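PDB 3ZHC: phytase from Citrobacter braakii, which belongs to branch 2 of the histidine phosphatase superfamily, a family of alpha/beta enzymes built round a central mixed beta-sheet flanked by helices. Local coordinates for residues R32-S37 against D297-T302; Q104-A109 against L314-L319; T187-L192 against C209-A214. The protein carries 2 engineered substitutions. All blocks are in the same frame, centred on the assembly; numbering follows the deposited sequence.

Contact 1. Residues R32-S37 against D297-T302; sequences RVVIVS and DTALLT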
# COMPACT_ATOMS: atom_id res chain seq x y z
N ARG B 32 15.33 28.82 -2.94
CA ARG B 32 15.72 28.29 -1.61
C ARG B 32 15.29 26.84 -1.41
O ARG B 32 14.27 26.42 -1.94
CB ARG B 32 15.10 29.11 -0.48
CG ARG B 32 15.35 30.57 -0.53
CD ARG B 32 14.76 31.24 0.65
NE ARG B 32 14.89 32.70 0.58
CZ ARG B 32 14.44 33.55 1.51
NH1 ARG B 32 13.82 33.10 2.62
NH2 ARG B 32 14.61 34.86 1.35
N VAL B 33 16.08 26.09 -0.62
CA VAL B 33 15.75 24.71 -0.26
C VAL B 33 16.03 24.46 1.23
O VAL B 33 17.01 24.93 1.77
CB VAL B 33 16.51 23.65 -1.14
CG1 VAL B 33 16.20 22.19 -0.68
CG2 VAL B 33 16.16 23.81 -2.61
N VAL B 34 15.13 23.72 1.86
CA VAL B 34 15.35 23.22 3.21
C VAL B 34 15.23 21.72 3.10
O VAL B 34 14.27 21.23 2.53
CB VAL B 34 14.36 23.76 4.23
CG1 VAL B 34 14.66 23.17 5.64
CG2 VAL B 34 14.42 25.27 4.29
N ILE B 35 16.22 21.00 3.63
CA ILE B 35 16.22 19.55 3.68
C ILE B 35 16.21 19.12 5.12
O ILE B 35 17.06 19.56 5.89
CB ILE B 35 17.46 18.94 2.98
CG1 ILE B 35 17.47 19.29 1.49
CG2 ILE B 35 17.51 17.40 3.16
CD1 ILE B 35 18.75 18.81 0.72
N VAL B 36 15.23 18.28 5.50
CA VAL B 36 15.24 17.60 6.79
C VAL B 36 15.61 16.16 6.45
O VAL B 36 14.83 15.44 5.81
CB VAL B 36 13.90 17.65 7.51
CG1 VAL B 36 14.00 16.90 8.82
CG2 VAL B 36 13.49 19.07 7.77
N SER B 37 16.81 15.75 6.86
CA SER B 37 17.34 14.41 6.56
C SER B 37 17.42 13.55 7.79
O SER B 37 17.79 14.03 8.88
CB SER B 37 18.74 14.52 5.98
OG SER B 37 19.29 13.24 5.65
N ASP B 297 9.74 27.18 8.10
CA ASP B 297 8.92 28.33 7.74
C ASP B 297 9.78 29.62 7.68
O ASP B 297 9.78 30.32 6.66
CB ASP B 297 7.75 28.47 8.73
CG ASP B 297 6.71 29.46 8.29
OD1 ASP B 297 6.58 29.73 7.07
OD2 ASP B 297 6.01 29.97 9.17
N THR B 298 10.51 29.90 8.77
CA THR B 298 11.44 31.03 8.84
C THR B 298 12.45 31.03 7.67
O THR B 298 12.65 32.06 7.03
CB THR B 298 12.25 31.04 10.17
OG1 THR B 298 11.36 31.11 11.28
CG2 THR B 298 13.22 32.22 10.21
N ALA B 299 13.05 29.86 7.42
CA ALA B 299 14.07 29.72 6.36
C ALA B 299 13.53 30.00 4.95
O ALA B 299 14.24 30.54 4.12
CB ALA B 299 14.72 28.34 6.42
N LEU B 300 12.27 29.62 4.71
CA LEU B 300 11.60 29.87 3.42
C LEU B 300 11.02 31.30 3.29
O LEU B 300 10.95 31.82 2.18
CB LEU B 300 10.51 28.81 3.17
CG LEU B 300 10.90 27.54 2.38
CD1 LEU B 300 12.33 27.09 2.61
CD2 LEU B 300 9.91 26.40 2.67
N LEU B 301 10.63 31.92 4.41
CA LEU B 301 9.96 33.26 4.41
C LEU B 301 10.83 34.51 4.53
O LEU B 301 10.60 35.47 3.79
CB LEU B 301 8.91 33.34 5.54
CG LEU B 301 7.63 32.56 5.39
CD1 LEU B 301 6.77 32.83 6.61
CD2 LEU B 301 6.90 32.94 4.12
N THR B 302 11.80 34.51 5.45
CA THR B 302 12.51 35.78 5.76
C THR B 302 13.46 36.27 4.68
O THR B 302 14.00 35.48 3.89
CB THR B 302 13.28 35.72 7.10
OG1 THR B 302 14.31 34.73 7.04
CG2 THR B 302 12.30 35.42 8.25
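The C-terminal turn of helix 282-301 packs on strand 28-38 of the central sheet, and an arginine from the strand reaches along that turn to carbonyls at and just after its end. The side chain of R32 runs extended from CG to NE, carrying the guanidinium to the exit of the helix. There it meets T302 end-on: R32 NH1 and R32 NH2 both donate to T302 O, each at 2.7 Å, with the acceptor close to the guanidinium plane and both donors in the plane of the carbonyl. R32 NH1 also donates to A299 O at 3.0 Å, from above that carbonyl's plane (41° out of it); all three bonds are bent at the hydrogen. NH1 thus serves two carbonyls, and T302 O takes two N-H groups. Strand segment 32-37 and helix segment 297-301 run nearly antiparallel, at 166°, their axes 8.6 Å apart at closest, in the helix-on-sheet layering of this family's alpha/beta fold. V34, two residues on from R32 and on the same side of the strand, supplies the apolar part. V34 CG2 touches A299 CB at 3.7 Å and comes to 3.2 Å from L300 CD1, tighter than an ordinary carbon contact. L300 has a chi1 of -92°, away from a staggered position, consistent with a tight fit. Its CB leaves the helix away from the strand, and only the end of the side chain swings back. T302 has left helical geometry, yet T302 OG1 bonds T298 O at 3.1 Å, an acceptor it shares with its own backbone N. K358 of the neighbouring strand bonds L300 O, so a second cation stands beside R32; together they would be expected to offset the negative end of the helix dipole.

Contact 2. Residues Q104-A109 against L314-L319; sequences QVAVIA and LPVSLL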
# COMPACT_ATOMS: atom_id res chain seq x y z
N GLN B 104 25.48 30.83 1.60
CA GLN B 104 24.62 30.05 0.67
C GLN B 104 24.20 28.69 1.23
O GLN B 104 23.08 28.23 0.98
CB GLN B 104 25.31 29.83 -0.68
CG GLN B 104 25.42 31.07 -1.56
CD GLN B 104 24.10 31.41 -2.25
OE1 GLN B 104 23.88 31.04 -3.42
NE2 GLN B 104 23.19 32.10 -1.53
N VAL B 105 25.10 28.05 1.98
CA VAL B 105 24.86 26.74 2.55
C VAL B 105 25.09 26.78 4.05
O VAL B 105 26.09 27.31 4.50
CB VAL B 105 25.76 25.65 1.89
CG1 VAL B 105 25.49 24.27 2.51
CG2 VAL B 105 25.52 25.59 0.39
N ALA B 106 24.15 26.21 4.79
CA ALA B 106 24.24 26.06 6.24
C ALA B 106 23.76 24.64 6.61
O ALA B 106 22.85 24.11 5.98
CB ALA B 106 23.43 27.10 6.94
N VAL B 107 24.39 24.04 7.62
CA VAL B 107 24.01 22.70 8.09
C VAL B 107 23.79 22.71 9.61
O VAL B 107 24.58 23.27 10.35
CB VAL B 107 25.07 21.65 7.71
CG1 VAL B 107 24.74 20.26 8.35
CG2 VAL B 107 25.16 21.53 6.21
N ILE B 108 22.68 22.08 10.03
CA ILE B 108 22.35 21.88 11.44
C ILE B 108 22.24 20.38 11.69
O ILE B 108 21.65 19.67 10.89
CB ILE B 108 21.00 22.50 11.80
CG1 ILE B 108 21.03 24.03 11.63
CG2 ILE B 108 20.60 22.13 13.24
CD1 ILE B 108 19.68 24.67 11.75
N ALA B 109 22.81 19.92 12.80
CA ALA B 109 22.74 18.53 13.20
C ALA B 109 22.35 18.40 14.66
O ALA B 109 22.69 19.29 15.50
CB ALA B 109 24.09 17.83 12.95
N LEU B 314 20.30 33.55 8.29
CA LEU B 314 19.28 33.18 7.31
C LEU B 314 18.91 34.47 6.55
O LEU B 314 19.02 35.55 7.12
CB LEU B 314 18.05 32.55 7.98
CG LEU B 314 18.22 31.17 8.67
CD1 LEU B 314 16.96 30.76 9.42
CD2 LEU B 314 18.63 30.07 7.66
N PRO B 315 18.47 34.37 5.28
CA PRO B 315 18.25 33.17 4.47
C PRO B 315 19.54 32.57 3.89
O PRO B 315 20.59 33.21 3.86
CB PRO B 315 17.37 33.69 3.34
CG PRO B 315 17.87 35.07 3.11
CD PRO B 315 18.21 35.59 4.50
N VAL B 316 19.41 31.33 3.43
CA VAL B 316 20.46 30.60 2.74
C VAL B 316 19.77 29.85 1.61
O VAL B 316 18.56 29.62 1.68
CB VAL B 316 21.21 29.62 3.68
CG1 VAL B 316 21.98 30.40 4.79
CG2 VAL B 316 20.26 28.60 4.29
N SER B 317 20.53 29.49 0.58
CA SER B 317 19.97 28.76 -0.57
C SER B 317 19.65 27.31 -0.24
O SER B 317 18.69 26.76 -0.76
CB SER B 317 20.93 28.81 -1.78
OG SER B 317 21.21 30.14 -2.17
N LEU B 318 20.47 26.71 0.63
CA LEU B 318 20.30 25.34 1.08
C LEU B 318 20.57 25.25 2.57
O LEU B 318 21.69 25.52 3.00
CB LEU B 318 21.24 24.40 0.31
CG LEU B 318 21.29 22.92 0.72
CD1 LEU B 318 19.92 22.26 0.58
CD2 LEU B 318 22.33 22.18 -0.10
N LEU B 319 19.55 24.89 3.35
CA LEU B 319 19.66 24.60 4.77
C LEU B 319 19.43 23.10 4.88
O LEU B 319 18.34 22.63 4.58
CB LEU B 319 18.63 25.39 5.59
CG LEU B 319 18.53 25.11 7.10
CD1 LEU B 319 19.81 25.50 7.83
CD2 LEU B 319 17.32 25.83 7.73
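Strands 105-109 and 318-323 run parallel, with V105 bridged to L318 and A106 to L319 at CA-CA distances of 5.0 Å. A106 N donates to L318 O at 3.1 Å along a nearly straight path (166°). One residue before the strand, Q104 O receives L318 N at 3.0 Å almost along its C=O axis, and a weaker, bent bond from S317 N arrives at the same oxygen. The pairing belongs to the central sheet of the family's alpha/beta/alpha sandwich, with helices over both faces. On one face A106, I108 and L319 meet: L319 CD1 lies 4.1 Å from A106 CB and 4.0 Å from I108 CD1, the L319 and I108 side chains crossing obliquely, while V316 CG1 lies 4.2 Å from A106 CB. L319 also touches M295 and A299 of helix 282-301, which covers this face. V105 and L318 point to the opposite face, where both touch L126 of helix 113-126. Beyond the strand end, Q104 bends at chi2 (-77°) and brings its amide back over S317, with Q104 NE2 2.9 Å from S317 OG but poorly angled for a hydrogen bond.

Contact 3. Residues T187-L192 against C209-A214; sequences TLENVL and CTLPEA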
# COMPACT_ATOMS: atom_id res chain seq x y z
N THR B 187 5.65 -13.63 9.08
CA THR B 187 6.89 -13.50 8.27
C THR B 187 8.09 -13.21 9.18
O THR B 187 9.14 -13.85 9.03
CB THR B 187 6.75 -12.41 7.17
OG1 THR B 187 5.62 -12.72 6.34
CG2 THR B 187 8.01 -12.36 6.28
N LEU B 188 7.93 -12.27 10.11
CA LEU B 188 9.01 -11.97 11.09
C LEU B 188 9.39 -13.23 11.89
O LEU B 188 10.56 -13.54 12.04
CB LEU B 188 8.62 -10.82 12.03
CG LEU B 188 9.63 -10.45 13.14
CD1 LEU B 188 11.00 -10.13 12.53
CD2 LEU B 188 9.13 -9.31 13.96
N GLU B 189 8.38 -13.94 12.38
CA GLU B 189 8.56 -15.22 13.11
C GLU B 189 9.31 -16.27 12.29
O GLU B 189 10.18 -16.95 12.82
CB GLU B 189 7.21 -15.76 13.55
CG GLU B 189 6.59 -14.95 14.72
CD GLU B 189 5.09 -15.12 14.84
OE1 GLU B 189 4.52 -16.05 14.21
OE2 GLU B 189 4.46 -14.31 15.56
N ASN B 190 8.97 -16.39 10.99
CA ASN B 190 9.67 -17.31 10.08
C ASN B 190 11.13 -16.90 9.88
O ASN B 190 12.02 -17.75 9.87
CB ASN B 190 8.96 -17.38 8.72
CG ASN B 190 9.59 -18.40 7.78
OD1 ASN B 190 9.57 -19.60 8.03
ND2 ASN B 190 10.17 -17.91 6.67
N VAL B 191 11.36 -15.59 9.74
CA VAL B 191 12.74 -15.05 9.55
C VAL B 191 13.62 -15.30 10.81
O VAL B 191 14.79 -15.66 10.70
CB VAL B 191 12.70 -13.56 9.13
CG1 VAL B 191 14.07 -12.94 9.11
CG2 VAL B 191 12.03 -13.43 7.73
N LEU B 192 13.03 -15.11 11.98
CA LEU B 192 13.70 -15.37 13.25
C LEU B 192 13.79 -16.86 13.61
O LEU B 192 14.55 -17.22 14.50
CB LEU B 192 12.95 -14.68 14.39
CG LEU B 192 12.86 -13.16 14.48
CD1 LEU B 192 11.81 -12.78 15.50
CD2 LEU B 192 14.20 -12.58 14.85
N CYS B 209 3.34 -20.90 18.17
CA CYS B 209 3.89 -20.00 19.16
C CYS B 209 4.06 -18.67 18.37
O CYS B 209 4.69 -18.67 17.32
CB CYS B 209 5.22 -20.50 19.69
SG CYS B 209 5.97 -19.43 20.92
N THR B 210 3.49 -17.57 18.88
CA THR B 210 3.55 -16.26 18.18
C THR B 210 4.13 -15.14 19.05
O THR B 210 4.07 -15.21 20.28
CB THR B 210 2.17 -15.83 17.63
OG1 THR B 210 1.27 -15.61 18.71
CG2 THR B 210 1.59 -16.89 16.68
N LEU B 211 4.69 -14.13 18.40
CA LEU B 211 5.30 -12.97 19.10
C LEU B 211 4.30 -12.12 19.87
O LEU B 211 4.57 -11.77 21.01
CB LEU B 211 6.13 -12.07 18.13
CG LEU B 211 7.62 -12.38 18.04
CD1 LEU B 211 8.28 -11.70 16.84
CD2 LEU B 211 8.29 -11.95 19.35
N PRO B 212 3.14 -11.78 19.24
CA PRO B 212 2.15 -10.98 19.97
C PRO B 212 1.59 -11.69 21.22
O PRO B 212 1.35 -11.04 22.22
CB PRO B 212 1.06 -10.72 18.91
CG PRO B 212 1.71 -10.96 17.62
CD PRO B 212 2.69 -12.04 17.86
N GLU B 213 1.40 -13.01 21.15
CA GLU B 213 0.90 -13.80 22.29
C GLU B 213 2.00 -13.93 23.37
O GLU B 213 1.70 -13.85 24.55
CB GLU B 213 0.40 -15.19 21.82
CG GLU B 213 -0.53 -15.95 22.85
CD GLU B 213 -2.00 -15.39 22.95
OE1 GLU B 213 -2.41 -14.56 22.10
OE2 GLU B 213 -2.73 -15.81 23.89
N ALA B 214 3.25 -14.12 22.94
CA ALA B 214 4.41 -14.19 23.87
C ALA B 214 4.72 -12.84 24.51
O ALA B 214 5.08 -12.79 25.67
CB ALA B 214 5.65 -14.72 23.14
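E189 OE1 is gripped by two cations, K208 NZ and R186 NE, in salt bridges, while the other oxygen of the same carboxylate, OE2, takes the backbone N-H of L211. L211 N lies 2.9 Å from E189 OE2 in an almost straight bond (171°), though the nitrogen meets OE2 from above the carboxylate plane, 49° out of it. The side chain gets there from helix 182-192 by running extended beyond CG, its tip lying at the chain where helix 211-214 begins. T210 holds the N-cap position of that short helix, so L211 N is the first amide of its opening turn. The next residue, P212, has no N-H to offer, and P212 CD lies 3.7 Å from E189 OE2. E189 OE2 also stands 3.4 Å from T210 CA, so the carboxylate lies in van der Waals contact with the start of the helix. Beside this polar tip, L188 and L192, one helical turn apart, both reach the same methyl, L211 CD1: L188 CD2 at 3.8 Å and L192 CD1 at 3.9 Å, each side chain crossing L211 at about a right angle. L188 also touches F242 of helix 231-247 and L267 of helix 260-280, and L192 touches L238 of helix 231-247. The two segments are joined by a connection without helix or strand, in which the disulfide between C200 and C209 closes a loop just before T210, and K129 of the second subunit packs on T210 and E213. A formic acid molecule lies about 4 Å from the side chain of E189. With two cations at one oxygen and the positive end of a helix at the other, the E189 carboxylate is probably held ionised despite its burial.

Contacts 1 and 2 belong to one core. Both reach the central sheet, where strand 318-323 lies between 28-38 and 105-109, and they touch directly: V33 N probably bonds S317 O at 2.7 Å, and I35 packs on L318. Contact 1 sets a helix against this sheet, with an arginine serving carbonyls at the helix exit; contact 2 is strand pairing, held by backbone amides and aliphatic side chains. Contact 3, centred 43 to 45 Å away across the chain's centre, is also largely buried where it touches, but borders the surface, with N190 and E213 exposed, and the second subunit. There the charge is reversed: a carboxylate meets the beginning of a helix, where contact 1 has a cation at the end of one.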